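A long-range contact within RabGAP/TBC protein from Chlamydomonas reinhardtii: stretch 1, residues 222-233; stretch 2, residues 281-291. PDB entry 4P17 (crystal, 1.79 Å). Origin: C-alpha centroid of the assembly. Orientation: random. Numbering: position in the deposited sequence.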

# COMPACT_ATOMS: atom_id res chain seq x y z
N ASP A 222 17.59 -18.03 13.61
CA ASP A 222 17.40 -16.84 14.43
C ASP A 222 16.92 -15.67 13.58
O ASP A 222 17.37 -14.55 13.75
CB ASP A 222 18.70 -16.44 15.17
CG ASP A 222 19.13 -17.47 16.21
OD1 ASP A 222 18.26 -18.18 16.76
OD2 ASP A 222 20.35 -17.55 16.49
N PHE A 223 16.01 -15.95 12.64
CA PHE A 223 15.47 -14.90 11.78
C PHE A 223 14.29 -14.23 12.46
O PHE A 223 13.36 -14.91 12.89
CB PHE A 223 15.05 -15.43 10.42
CG PHE A 223 14.47 -14.37 9.54
CD1 PHE A 223 15.28 -13.43 8.95
CD2 PHE A 223 13.12 -14.30 9.33
CE1 PHE A 223 14.74 -12.44 8.16
CE2 PHE A 223 12.59 -13.33 8.54
CZ PHE A 223 13.40 -12.39 7.97
N ASP A 224 14.35 -12.90 12.56
CA ASP A 224 13.31 -12.07 13.16
C ASP A 224 12.43 -11.53 12.05
O ASP A 224 12.90 -10.74 11.24
CB ASP A 224 13.97 -10.92 13.92
CG ASP A 224 12.99 -10.09 14.72
OD1 ASP A 224 11.83 -10.52 14.92
OD2 ASP A 224 13.40 -8.99 15.16
N ILE A 225 11.17 -11.95 11.98
CA ILE A 225 10.32 -11.57 10.84
C ILE A 225 10.14 -10.04 10.77
O ILE A 225 9.82 -9.49 9.72
CB ILE A 225 8.92 -12.28 10.90
CG1 ILE A 225 8.02 -11.86 9.71
CG2 ILE A 225 8.21 -11.99 12.20
CD1 ILE A 225 8.55 -12.25 8.38
N SER A 226 10.35 -9.37 11.88
CA SER A 226 10.12 -7.93 11.91
C SER A 226 11.16 -7.19 11.06
O SER A 226 10.94 -6.04 10.66
CB SER A 226 10.12 -7.42 13.34
OG SER A 226 11.32 -7.76 14.02
N MET A 227 12.27 -7.87 10.78
CA MET A 227 13.30 -7.29 9.90
C MET A 227 12.82 -7.15 8.47
O MET A 227 13.25 -6.24 7.74
CB MET A 227 14.56 -8.14 9.92
CG MET A 227 15.35 -7.98 11.18
SD MET A 227 17.06 -8.44 10.86
CE MET A 227 17.80 -8.07 12.44
N LEU A 228 11.93 -8.04 8.08
CA LEU A 228 11.34 -8.01 6.74
C LEU A 228 10.02 -7.24 6.72
O LEU A 228 9.81 -6.39 5.83
CB LEU A 228 11.12 -9.44 6.22
N ALA A 229 9.15 -7.53 7.69
CA ALA A 229 7.76 -7.09 7.63
C ALA A 229 7.54 -5.71 8.22
O ALA A 229 6.45 -5.12 8.07
CB ALA A 229 6.86 -8.12 8.33
N THR A 230 8.53 -5.19 8.94
CA THR A 230 8.43 -3.84 9.48
C THR A 230 8.22 -2.88 8.35
O THR A 230 7.25 -2.13 8.36
CB THR A 230 9.68 -3.41 10.28
OG1 THR A 230 9.71 -4.12 11.52
CG2 THR A 230 9.66 -1.90 10.56
N ASP A 231 9.10 -2.91 7.34
CA ASP A 231 8.88 -2.03 6.20
C ASP A 231 7.60 -2.41 5.48
O ASP A 231 6.95 -1.56 4.88
CB ASP A 231 10.06 -2.06 5.22
CG ASP A 231 11.32 -1.42 5.79
OD1 ASP A 231 11.22 -0.52 6.67
OD2 ASP A 231 12.42 -1.81 5.35
N TRP A 232 7.21 -3.68 5.51
CA TRP A 232 6.01 -4.05 4.79
C TRP A 232 4.86 -3.28 5.38
O TRP A 232 4.01 -2.72 4.67
CB TRP A 232 5.72 -5.54 4.88
CG TRP A 232 6.59 -6.39 4.04
CD1 TRP A 232 7.52 -5.99 3.10
CD2 TRP A 232 6.61 -7.81 4.03
NE1 TRP A 232 8.10 -7.08 2.52
CE2 TRP A 232 7.56 -8.22 3.07
CE3 TRP A 232 5.91 -8.79 4.75
CZ2 TRP A 232 7.85 -9.55 2.82
CZ3 TRP A 232 6.20 -10.13 4.49
CH2 TRP A 232 7.17 -10.49 3.54
N TYR A 233 4.83 -3.27 6.70
CA TYR A 233 3.72 -2.71 7.42
C TYR A 233 3.74 -1.19 7.41
O TYR A 233 2.74 -0.54 7.05
CB TYR A 233 3.77 -3.20 8.83
CG TYR A 233 3.35 -4.63 9.04
CD1 TYR A 233 2.71 -5.36 8.06
CD2 TYR A 233 3.58 -5.22 10.27
CE1 TYR A 233 2.28 -6.65 8.33
CE2 TYR A 233 3.18 -6.48 10.53
CZ TYR A 233 2.54 -7.20 9.58
OH TYR A 233 2.12 -8.48 9.94
N ASP A 281 20.80 -18.91 6.45
CA ASP A 281 21.38 -17.73 7.08
C ASP A 281 20.35 -16.61 7.14
O ASP A 281 19.71 -16.32 6.15
CB ASP A 281 22.62 -17.25 6.31
CG ASP A 281 23.15 -15.90 6.80
OD1 ASP A 281 23.71 -15.85 7.92
OD2 ASP A 281 23.04 -14.89 6.07
N ALA A 282 20.23 -15.99 8.31
CA ALA A 282 19.22 -14.92 8.53
C ALA A 282 19.40 -13.72 7.60
O ALA A 282 18.45 -13.25 6.96
CB ALA A 282 19.26 -14.47 9.96
N GLY A 283 20.61 -13.18 7.53
CA GLY A 283 20.85 -12.07 6.62
C GLY A 283 20.56 -12.46 5.17
O GLY A 283 19.93 -11.69 4.44
N GLU A 284 20.98 -13.66 4.76
CA GLU A 284 20.76 -14.09 3.39
C GLU A 284 19.28 -14.21 3.07
O GLU A 284 18.84 -13.88 1.96
CB GLU A 284 21.44 -15.43 3.15
CG GLU A 284 21.21 -16.03 1.77
CD GLU A 284 21.98 -15.34 0.68
OE1 GLU A 284 22.55 -14.25 0.94
OE2 GLU A 284 22.02 -15.89 -0.45
N LEU A 285 18.52 -14.71 4.04
CA LEU A 285 17.11 -14.94 3.83
C LEU A 285 16.41 -13.62 3.63
O LEU A 285 15.54 -13.50 2.77
CB LEU A 285 16.51 -15.70 5.02
CG LEU A 285 15.04 -16.11 4.85
CD1 LEU A 285 14.77 -17.44 5.55
CD2 LEU A 285 14.11 -15.02 5.38
N LEU A 286 16.79 -12.63 4.42
CA LEU A 286 16.27 -11.27 4.26
C LEU A 286 16.49 -10.73 2.85
O LEU A 286 15.52 -10.32 2.18
CB LEU A 286 16.93 -10.37 5.28
CG LEU A 286 16.55 -8.90 5.29
CD1 LEU A 286 15.10 -8.74 5.81
CD2 LEU A 286 17.54 -8.14 6.13
N MET A 287 17.74 -10.72 2.40
CA MET A 287 18.04 -10.25 1.03
C MET A 287 17.26 -11.04 -0.04
O MET A 287 16.70 -10.45 -0.96
CB MET A 287 19.54 -10.35 0.74
N ARG A 288 17.25 -12.36 0.05
CA ARG A 288 16.55 -13.18 -0.93
C ARG A 288 15.04 -12.93 -0.95
O ARG A 288 14.43 -12.85 -1.99
CB ARG A 288 16.83 -14.66 -0.67
CG ARG A 288 18.19 -15.11 -1.15
N MET A 289 14.43 -12.81 0.22
CA MET A 289 13.00 -12.49 0.28
C MET A 289 12.68 -11.06 -0.21
O MET A 289 11.62 -10.80 -0.79
CB MET A 289 12.50 -12.69 1.70
CG MET A 289 12.05 -14.12 1.98
SD MET A 289 10.65 -14.61 0.94
CE MET A 289 9.36 -13.55 1.47
N ARG A 290 13.59 -10.12 0.02
CA ARG A 290 13.34 -8.76 -0.46
C ARG A 290 13.40 -8.78 -2.00
O ARG A 290 12.61 -8.14 -2.70
CB ARG A 290 14.35 -7.79 0.15
CG ARG A 290 14.09 -7.47 1.60
CD ARG A 290 15.20 -6.61 2.15
NE ARG A 290 14.85 -5.96 3.41
CZ ARG A 290 15.74 -5.37 4.20
NH1 ARG A 290 17.02 -5.39 3.88
NH2 ARG A 290 15.35 -4.81 5.34
N ASN A 291 14.28 -9.60 -2.55
CA ASN A 291 14.36 -9.74 -3.99
C ASN A 291 13.13 -10.41 -4.54
O ASN A 291 12.61 -10.02 -5.58
CB ASN A 291 15.61 -10.53 -4.36
CG ASN A 291 16.88 -9.90 -3.85
OD1 ASN A 291 16.90 -8.71 -3.48
ND2 ASN A 291 17.96 -10.67 -3.82
O HOH W 1 11.75 -5.51 3.88

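What forms the apolar centre of the contact? F223, buried in the loop before the first helix, points its CA-to-CB bond toward the second helix, and its t rotamer (chi1 179°) lays the ring against the first turns of that helix. CD2 of L285 sits over one face, 3.8 Å from the centroid of the F223 ring and 11° off the normal, a CH-pi contact. L286 meets the ring edge, with F223 CE1 4.2 Å from L286 CB. At A282, whose side chain is a single methyl, the backbones are close: the CA atoms of F223 and A282 are 5.0 Å apart, and F223 CD1 lies 4.2 Å from A282 CB.

How does the packing continue once the first helix begins? The helix axes come no nearer than 10.2 Å and run at 33° to each other, so side chains must span the gap. L286 does so from a sideways CA-to-CB bond: its CD1 reaches L228 CB at 4.1 Å and M227 O at 3.7 Å. Farther along, buried W232 and M289 meet, the ring edge at W232 CH2 lying 4.3 Å from M289 CE. The methionine folds to this point through three m torsions.

What happens at the polar edge? R290 is exposed; its CA-to-CB bond points sideways, but the end of its long side chain comes nearer to the first helix. NH2 of R290 lies 3.5 Å from M227 O and 4.2 Å from D231 OD2. The latter oxygen is well out of the guanidinium plane, so opposite charges are near each other without a salt bridge.

Does any hydrogen-bonded link join the stretches? Water 1 provides one, donating to L228 O at 2.9 Å and accepting from R290 NE at 3.2 Å. Apolar packing otherwise dominates the contact, which buries 412 Å² summed over both sides.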